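Local atomic coordinates of hemolysin-like protein containing CBS domains (Oenococcus oeni, PDB entry 3OCO), a protein that is of unknown function but forms the paired CBS domains of a membrane protein of the UPF0053 family, whose members are tentatively assigned flavin adenine dinucleotide binding. Residues F15-K20 against M102-V107; K20-V25 against V96-N101. All blocks are in the same frame, centred on the assembly; numbering follows the deposited sequence.

Contact 1: F15-K20 against M102-V107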
ATOM      1  N   PHE A  15      14.790  10.039 -12.871  1.00 58.68           N
ATOM      2  CA  PHE A  15      14.832  11.069 -13.908  1.00 61.97           C
ATOM      3  C   PHE A  15      13.772  10.854 -15.007  1.00 64.55           C
ATOM      4  O   PHE A  15      13.074  11.799 -15.401  1.00 64.79           O
ATOM      5  CB  PHE A  15      16.243  11.198 -14.504  1.00 62.35           C
ATOM      6  CG  PHE A  15      16.333  12.152 -15.675  1.00 68.69           C
ATOM      7  CD1 PHE A  15      16.341  13.524 -15.477  1.00 68.16           C
ATOM      8  CD2 PHE A  15      16.418  11.674 -16.975  1.00 76.72           C
ATOM      9  CE1 PHE A  15      16.425  14.403 -16.551  1.00 74.95           C
ATOM     10  CE2 PHE A  15      16.501  12.552 -18.062  1.00 79.92           C
ATOM     11  CZ  PHE A  15      16.505  13.915 -17.846  1.00 77.70           C
ATOM     12  N   GLU A  16      13.647   9.620 -15.494  1.00 64.05           N
ATOM     13  CA  GLU A  16      12.688   9.330 -16.559  1.00 65.72           C
ATOM     14  C   GLU A  16      11.300   9.678 -16.100  1.00 59.34           C
ATOM     15  O   GLU A  16      10.562  10.387 -16.774  1.00 57.94           O
ATOM     16  CB  GLU A  16      12.706   7.852 -16.929  1.00 76.58           C
ATOM     17  CG  GLU A  16      13.957   7.406 -17.646  1.00 87.73           C
ATOM     18  CD  GLU A  16      14.130   5.909 -17.578  1.00 91.13           C
ATOM     19  OE1 GLU A  16      15.118   5.461 -16.962  1.00 92.01           O
ATOM     20  OE2 GLU A  16      13.266   5.182 -18.116  1.00 90.03           O
HETATM   21  N   MSE A  17      10.949   9.165 -14.934  1.00 53.93           N
HETATM   22  CA  MSE A  17       9.618   9.362 -14.413  1.00 51.56           C
HETATM   23  C   MSE A  17       9.332  10.834 -14.148  1.00 61.54           C
HETATM   24  O   MSE A  17       8.174  11.257 -14.159  1.00 60.87           O
HETATM   25  CB  MSE A  17       9.430   8.568 -13.132  1.00 36.86           C
HETATM   26  CG  MSE A  17       7.962   8.260 -12.825  1.00 47.72           C
HETATM   27 SE   MSE A  17       7.545   8.500 -10.943  0.58 57.42          SE
HETATM   28  CE  MSE A  17       6.337   6.997 -10.771  1.00109.80           C
ATOM     29  N   ASN A  18      10.382  11.609 -13.895  1.00 64.85           N
ATOM     30  CA  ASN A  18      10.210  13.024 -13.592  1.00 62.87           C
ATOM     31  C   ASN A  18       9.554  13.751 -14.761  1.00 61.22           C
ATOM     32  O   ASN A  18       8.874  14.765 -14.587  1.00 55.45           O
ATOM     33  CB  ASN A  18      11.552  13.673 -13.248  1.00 63.33           C
ATOM     34  CG  ASN A  18      11.412  15.137 -12.877  1.00 65.55           C
ATOM     35  OD1 ASN A  18      11.897  16.025 -13.590  1.00 70.29           O
ATOM     36  ND2 ASN A  18      10.736  15.401 -11.765  1.00 53.96           N
ATOM     37  N   ASP A  19       9.741  13.201 -15.953  1.00 65.52           N
ATOM     38  CA  ASP A  19       9.310  13.869 -17.172  1.00 67.43           C
ATOM     39  C   ASP A  19       8.032  13.270 -17.741  1.00 57.55           C
ATOM     40  O   ASP A  19       7.438  13.837 -18.655  1.00 50.54           O
ATOM     41  CB  ASP A  19      10.426  13.829 -18.218  1.00 77.50           C
ATOM     42  CG  ASP A  19      10.518  15.109 -19.013  1.00 92.35           C
ATOM     43  OD1 ASP A  19       9.740  16.043 -18.729  1.00 92.06           O
ATOM     44  OD2 ASP A  19      11.370  15.188 -19.921  1.00103.24           O
ATOM     45  N   LYS A  20       7.607  12.134 -17.186  1.00 50.99           N
ATOM     46  CA  LYS A  20       6.411  11.436 -17.653  1.00 52.04           C
ATOM     47  C   LYS A  20       5.136  12.161 -17.234  1.00 52.79           C
ATOM     48  O   LYS A  20       5.159  13.035 -16.369  1.00 54.22           O
ATOM     49  CB  LYS A  20       6.387   9.999 -17.130  1.00 53.90           C
ATOM     50  CG  LYS A  20       7.222   9.017 -17.935  1.00 56.22           C
ATOM     51  CD  LYS A  20       7.649   7.827 -17.074  1.00 63.37           C
ATOM     52  CE  LYS A  20       8.513   6.853 -17.866  1.00 65.48           C
ATOM     53  NZ  LYS A  20       7.736   6.222 -18.972  1.00 65.81           N
HETATM   54  N   MSE A 102      -0.833  15.987 -17.113  1.00 40.38           N
HETATM   55  CA  MSE A 102      -0.104  16.483 -15.946  1.00 45.27           C
HETATM   56  C   MSE A 102       1.167  15.669 -15.727  1.00 47.52           C
HETATM   57  O   MSE A 102       1.147  14.445 -15.791  1.00 35.88           O
HETATM   58  CB  MSE A 102      -0.961  16.447 -14.680  1.00 50.02           C
HETATM   59  CG  MSE A 102      -0.688  17.608 -13.735  1.00 47.34           C
HETATM   60 SE   MSE A 102      -1.536  17.428 -11.990  0.72 59.91          SE
HETATM   61  CE  MSE A 102      -1.561  19.309 -11.467  1.00146.63           C
ATOM     62  N   LYS A 103       2.276  16.360 -15.486  1.00 56.24           N
ATOM     63  CA  LYS A 103       3.532  15.692 -15.187  1.00 56.02           C
ATOM     64  C   LYS A 103       3.395  14.935 -13.874  1.00 58.74           C
ATOM     65  O   LYS A 103       2.826  15.439 -12.908  1.00 60.28           O
ATOM     66  CB  LYS A 103       4.678  16.700 -15.097  1.00 60.30           C
ATOM     67  CG  LYS A 103       5.727  16.579 -16.197  1.00 66.09           C
ATOM     68  CD  LYS A 103       5.171  16.978 -17.553  1.00 76.58           C
ATOM     69  CE  LYS A 103       6.302  17.229 -18.560  1.00 84.52           C
ATOM     70  NZ  LYS A 103       7.242  18.294 -18.073  1.00 91.52           N
ATOM     71  N   VAL A 104       3.932  13.725 -13.845  1.00 50.74           N
ATOM     72  CA  VAL A 104       3.779  12.846 -12.698  1.00 47.53           C
ATOM     73  C   VAL A 104       3.988  13.520 -11.336  1.00 49.23           C
ATOM     74  O   VAL A 104       3.114  13.446 -10.479  1.00 55.25           O
ATOM     75  CB  VAL A 104       4.649  11.596 -12.849  1.00 44.59           C
ATOM     76  CG1 VAL A 104       4.605  10.773 -11.597  1.00 38.52           C
ATOM     77  CG2 VAL A 104       4.160  10.779 -14.044  1.00 38.39           C
ATOM     78  N   PRO A 105       5.129  14.193 -11.132  1.00 50.30           N
ATOM     79  CA  PRO A 105       5.350  14.830  -9.823  1.00 54.03           C
ATOM     80  C   PRO A 105       4.262  15.844  -9.467  1.00 55.83           C
ATOM     81  O   PRO A 105       3.954  16.011  -8.274  1.00 53.94           O
ATOM     82  CB  PRO A 105       6.685  15.553 -10.001  1.00 54.90           C
ATOM     83  CG  PRO A 105       7.371  14.808 -11.100  1.00 60.91           C
ATOM     84  CD  PRO A 105       6.285  14.353 -12.029  1.00 53.10           C
ATOM     85  N   ASP A 106       3.698  16.505 -10.482  1.00 38.27           N
ATOM     86  CA  ASP A 106       2.636  17.482 -10.259  1.00 47.69           C
ATOM     87  C   ASP A 106       1.342  16.809  -9.812  1.00 50.70           C
ATOM     88  O   ASP A 106       0.574  17.380  -9.043  1.00 53.58           O
ATOM     89  CB  ASP A 106       2.397  18.323 -11.504  1.00 49.94           C
ATOM     90  CG  ASP A 106       3.494  19.339 -11.735  1.00 61.59           C
ATOM     91  OD1 ASP A 106       4.237  19.630 -10.777  1.00 62.13           O
ATOM     92  OD2 ASP A 106       3.608  19.852 -12.870  1.00 72.37           O
ATOM     93  N   VAL A 107       1.106  15.593 -10.291  1.00 47.46           N
ATOM     94  CA  VAL A 107      -0.012  14.818  -9.794  1.00 45.68           C
ATOM     95  C   VAL A 107       0.264  14.372  -8.356  1.00 49.50           C
ATOM     96  O   VAL A 107      -0.593  14.523  -7.489  1.00 52.78           O
ATOM     97  CB  VAL A 107      -0.380  13.637 -10.743  1.00 61.09           C
ATOM     98  CG1 VAL A 107       0.276  13.829 -12.105  1.00 62.67           C
ATOM     99  CG2 VAL A 107      -0.017  12.290 -10.150  1.00 47.64           C
TER
HETATM  100  O   HOH W   1      10.093  18.261 -16.753  1.00 42.38           O

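Contact 2: K20-V25 against V96-N101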
ATOM      1  N   LYS A  20       7.607  12.134 -17.186  1.00 50.99           N
ATOM      2  CA  LYS A  20       6.411  11.436 -17.653  1.00 52.04           C
ATOM      3  C   LYS A  20       5.136  12.161 -17.234  1.00 52.79           C
ATOM      4  O   LYS A  20       5.159  13.035 -16.369  1.00 54.22           O
ATOM      5  CB  LYS A  20       6.387   9.999 -17.130  1.00 53.90           C
ATOM      6  CG  LYS A  20       7.222   9.017 -17.935  1.00 56.22           C
ATOM      7  CD  LYS A  20       7.649   7.827 -17.074  1.00 63.37           C
ATOM      8  CE  LYS A  20       8.513   6.853 -17.866  1.00 65.48           C
ATOM      9  NZ  LYS A  20       7.736   6.222 -18.972  1.00 65.81           N
ATOM     10  N   VAL A  21       4.024  11.795 -17.855  1.00 57.13           N
ATOM     11  CA  VAL A  21       2.735  12.370 -17.483  1.00 52.49           C
ATOM     12  C   VAL A  21       1.745  11.319 -16.985  1.00 45.85           C
ATOM     13  O   VAL A  21       1.978  10.114 -17.079  1.00 38.39           O
ATOM     14  CB  VAL A  21       2.096  13.142 -18.637  1.00 51.21           C
ATOM     15  CG1 VAL A  21       2.985  14.288 -19.051  1.00 56.09           C
ATOM     16  CG2 VAL A  21       1.828  12.215 -19.804  1.00 51.01           C
ATOM     17  N   ALA A  22       0.626  11.801 -16.465  1.00 40.74           N
ATOM     18  CA  ALA A  22      -0.398  10.946 -15.895  1.00 32.98           C
ATOM     19  C   ALA A  22      -0.752   9.711 -16.748  1.00 41.85           C
ATOM     20  O   ALA A  22      -0.882   8.604 -16.223  1.00 50.43           O
ATOM     21  CB  ALA A  22      -1.642  11.773 -15.583  1.00 23.83           C
ATOM     22  N   SER A  23      -0.904   9.894 -18.053  1.00 36.13           N
ATOM     23  CA  SER A  23      -1.328   8.804 -18.933  1.00 35.01           C
ATOM     24  C   SER A  23      -0.288   7.698 -19.150  1.00 42.14           C
ATOM     25  O   SER A  23      -0.616   6.621 -19.643  1.00 50.85           O
ATOM     26  CB  SER A  23      -1.818   9.360 -20.280  1.00 33.27           C
ATOM     27  OG  SER A  23      -0.818  10.118 -20.932  1.00 42.17           O
ATOM     28  N   ASP A  24       0.962   7.965 -18.791  1.00 40.74           N
ATOM     29  CA  ASP A  24       2.030   6.976 -18.943  1.00 48.86           C
ATOM     30  C   ASP A  24       2.042   5.944 -17.799  1.00 46.93           C
ATOM     31  O   ASP A  24       2.530   4.824 -17.957  1.00 50.22           O
ATOM     32  CB  ASP A  24       3.395   7.673 -18.998  1.00 51.18           C
ATOM     33  CG  ASP A  24       3.453   8.788 -20.037  1.00 58.64           C
ATOM     34  OD1 ASP A  24       4.562   9.117 -20.503  1.00 61.76           O
ATOM     35  OD2 ASP A  24       2.398   9.344 -20.382  1.00 71.07           O
ATOM     36  N   VAL A  25       1.475   6.332 -16.662  1.00 34.79           N
ATOM     37  CA  VAL A  25       1.679   5.640 -15.399  1.00 37.17           C
ATOM     38  C   VAL A  25       0.389   5.016 -14.882  1.00 40.82           C
ATOM     39  O   VAL A  25       0.399   4.118 -14.041  1.00 39.83           O
ATOM     40  CB  VAL A  25       2.202   6.645 -14.346  1.00 37.69           C
ATOM     41  CG1 VAL A  25       2.096   6.079 -12.951  1.00 54.91           C
ATOM     42  CG2 VAL A  25       3.639   7.037 -14.654  1.00 41.85           C
ATOM     43  N   VAL A  96      -8.791  13.225  -6.028  1.00 43.24           N
ATOM     44  CA  VAL A  96      -8.462  14.402  -6.814  1.00 43.14           C
ATOM     45  C   VAL A  96      -8.410  13.996  -8.295  1.00 46.49           C
ATOM     46  O   VAL A  96      -8.017  12.878  -8.636  1.00 45.71           O
ATOM     47  CB  VAL A  96      -7.158  15.067  -6.332  1.00 39.97           C
ATOM     48  CG1 VAL A  96      -5.953  14.190  -6.655  1.00 31.74           C
ATOM     49  CG2 VAL A  96      -7.005  16.447  -6.947  1.00 48.98           C
ATOM     50  N   SER A  97      -8.857  14.881  -9.174  1.00 42.41           N
ATOM     51  CA  SER A  97      -8.809  14.572 -10.590  1.00 41.04           C
ATOM     52  C   SER A  97      -7.723  15.398 -11.254  1.00 40.14           C
ATOM     53  O   SER A  97      -7.432  16.525 -10.837  1.00 33.90           O
ATOM     54  CB  SER A  97     -10.174  14.803 -11.248  1.00 51.47           C
ATOM     55  OG  SER A  97     -10.594  16.150 -11.126  1.00 55.89           O
ATOM     56  N   VAL A  98      -7.101  14.819 -12.272  1.00 43.55           N
ATOM     57  CA  VAL A  98      -5.997  15.473 -12.965  1.00 37.61           C
ATOM     58  C   VAL A  98      -6.100  15.132 -14.445  1.00 40.12           C
ATOM     59  O   VAL A  98      -6.587  14.048 -14.782  1.00 47.44           O
ATOM     60  CB  VAL A  98      -4.618  14.987 -12.426  1.00 44.20           C
ATOM     61  CG1 VAL A  98      -4.584  15.007 -10.894  1.00 47.47           C
ATOM     62  CG2 VAL A  98      -4.290  13.589 -12.922  1.00 38.00           C
ATOM     63  N   PRO A  99      -5.627  16.045 -15.329  1.00 30.04           N
ATOM     64  CA  PRO A  99      -5.658  15.834 -16.783  1.00 33.79           C
ATOM     65  C   PRO A  99      -4.611  14.822 -17.238  1.00 40.44           C
ATOM     66  O   PRO A  99      -3.588  14.666 -16.563  1.00 44.48           O
ATOM     67  CB  PRO A  99      -5.317  17.221 -17.358  1.00 38.16           C
ATOM     68  CG  PRO A  99      -5.042  18.131 -16.170  1.00 34.82           C
ATOM     69  CD  PRO A  99      -4.871  17.258 -14.967  1.00 24.50           C
ATOM     70  N   GLU A 100      -4.860  14.148 -18.360  1.00 45.26           N
ATOM     71  CA  GLU A 100      -3.920  13.150 -18.892  1.00 45.44           C
ATOM     72  C   GLU A 100      -2.492  13.653 -19.012  1.00 43.25           C
ATOM     73  O   GLU A 100      -1.539  12.875 -18.938  1.00 47.56           O
ATOM     74  CB  GLU A 100      -4.373  12.659 -20.264  1.00 49.45           C
ATOM     75  CG  GLU A 100      -5.453  11.618 -20.228  1.00 53.48           C
ATOM     76  CD  GLU A 100      -6.209  11.534 -21.532  1.00 70.87           C
ATOM     77  OE1 GLU A 100      -5.616  11.825 -22.593  1.00 81.01           O
ATOM     78  OE2 GLU A 100      -7.403  11.186 -21.500  1.00 77.74           O
ATOM     79  N   ASN A 101      -2.336  14.953 -19.210  1.00 45.82           N
ATOM     80  CA  ASN A 101      -1.021  15.496 -19.516  1.00 48.32           C
ATOM     81  C   ASN A 101      -0.264  16.066 -18.314  1.00 47.18           C
ATOM     82  O   ASN A 101       0.840  16.571 -18.477  1.00 51.10           O
ATOM     83  CB  ASN A 101      -1.099  16.529 -20.649  1.00 46.34           C
ATOM     84  CG  ASN A 101      -2.024  17.682 -20.318  1.00 64.43           C
ATOM     85  OD1 ASN A 101      -1.679  18.567 -19.534  1.00 69.10           O
ATOM     86  ND2 ASN A 101      -3.215  17.671 -20.906  1.00 74.02           N
TER
HETATM   87  O   HOH W   2      -1.040  13.010 -21.977  1.00 37.56           O

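Contact 1: F15-K20 against M102-V107
Lys20 and Val104 meet through the backbone where the helix 10-19 runs out beside the start of helix 104-113, a helix within the second CBS domain of this CBS pair. The amide N of Val104 donates to Lys20 O at 2.9 Å, nearly straight at the hydrogen (167°), with the donor tilted 31° from the carbonyl plane. A second, softer hold on the same oxygen is the CA-H of Lys103, its CA 3.3 Å away. Lys103 is the N-cap residue, and Val104 N, at the first turn of the helix, finds its acceptor in the other segment.

Valine suits the next position because its two methyls divide the work. The Val104 and Met17 side chains cross at about a right angle, and CG1 of Val104, anti to the backbone N (chi1 174°), touches SE of selenomethionine Met17 at 3.8 Å; CG2 packs against the carbonyl group of Lys20 and its CB. The flexible Met17 chain, bent at chi2 and chi3, also reaches Val137 and Glu140 of helix 134-142, closing the buried side.

One residue on, the compact Pro105 ring, well tolerated in a first helical turn, presents CG to Asn18 ND2 at 3.5 Å, the two side chains crossing at a similar angle. Phe10 of the second subunit packs on both Asn18 and Pro105, so this part of the contact also belongs to the dimer interface.

Asp19 and Lys103 are both exposed, which suits charged residues. The Lys103 chain runs beside Asp19, pointing the same way, and its methylenes pass Asp19 O before the ammonium forms a salt bridge whose hydrogen bond is weak, NZ to OD1 3.4 Å. One water bridges the pair, donating to Asp19 OD1 at 3.0 Å and accepting from Lys103 NZ at 3.1 Å.

Contact 2: K20-V25 against V96-N101
Ser23 and Glu100 join the short helical turn 22-25 to the chain leaving strand 96-99, an outermost strand, within this chain, of the four-stranded sheet that takes in strands 27-28, 119-122 and 128-132. The amide N of Ser23 donates to Glu100 O at 3.2 Å with an angle of 147° at the hydrogen, lying in the carbonyl plane and on a lone pair.

Packing is closest around the carbonyls of residues 99-101. Val21 straddles two of them: CG1, anti to its own carbonyl carbon (chi1 -61°), presses on Asn101 O at 3.2 Å, while CG2 rests against Glu100 O at 3.5 Å. A branched side chain suits this place because one methyl is available for each oxygen. Ala22, buried and small, lets the turn come close to the strand; its CB touches both Glu100 O, 3.5 Å away, and Pro99 O, and meets Val98 CG2 at 4.2 Å. Val121 of strand 119-122 also touches Ala22, and Val98 bonds through its backbone to Ile120, so the alanine lies against the sheet.

Toward Ser23 the contact becomes looser and wetter. The CB atoms of Ser23 and Glu100 approach only to 4.2 Å, and a water lies between Ser23 OG, 3.1 Å away, and Glu100 O, to which it donates weakly. The Glu100 chain, extended beyond CG, takes its carboxylate away to Ser129, whose OG is hydrogen-bonded to OE2, and passes Val121 and Asp123.

With Glu100 O receiving an amide and, weakly, a water, and the methyls pressing on carbonyl oxygens, the contact rests on main-chain oxygens met by an amide and by aliphatic groups, with no salt bridge between the segments.

Contacts 1 and 2 are consecutive parts of one seam, their centres about 9 Å apart and Lys20 common to both. Contact 2 lies nearer the centre of the chain, about 12 Å against 18 Å, centre to centre. Both are partly buried: Met17 and Val104 form the buried side of contact 1, Ala22 and Val98 that of contact 2, while the Asp19-Lys103 pair lies at the surface. Contact 1 joins two helices and is reached by the second subunit; contact 2 sets a helical turn on a strand end. Both use a main-chain carbonyl as acceptor; contact 1 adds a salt bridge and selenomethionine packing, contact 2 methyls laid on carbonyl oxygens. Between them Met102 O probably accepts a hydrogen bond from Ala22 N, 2.8 Å away.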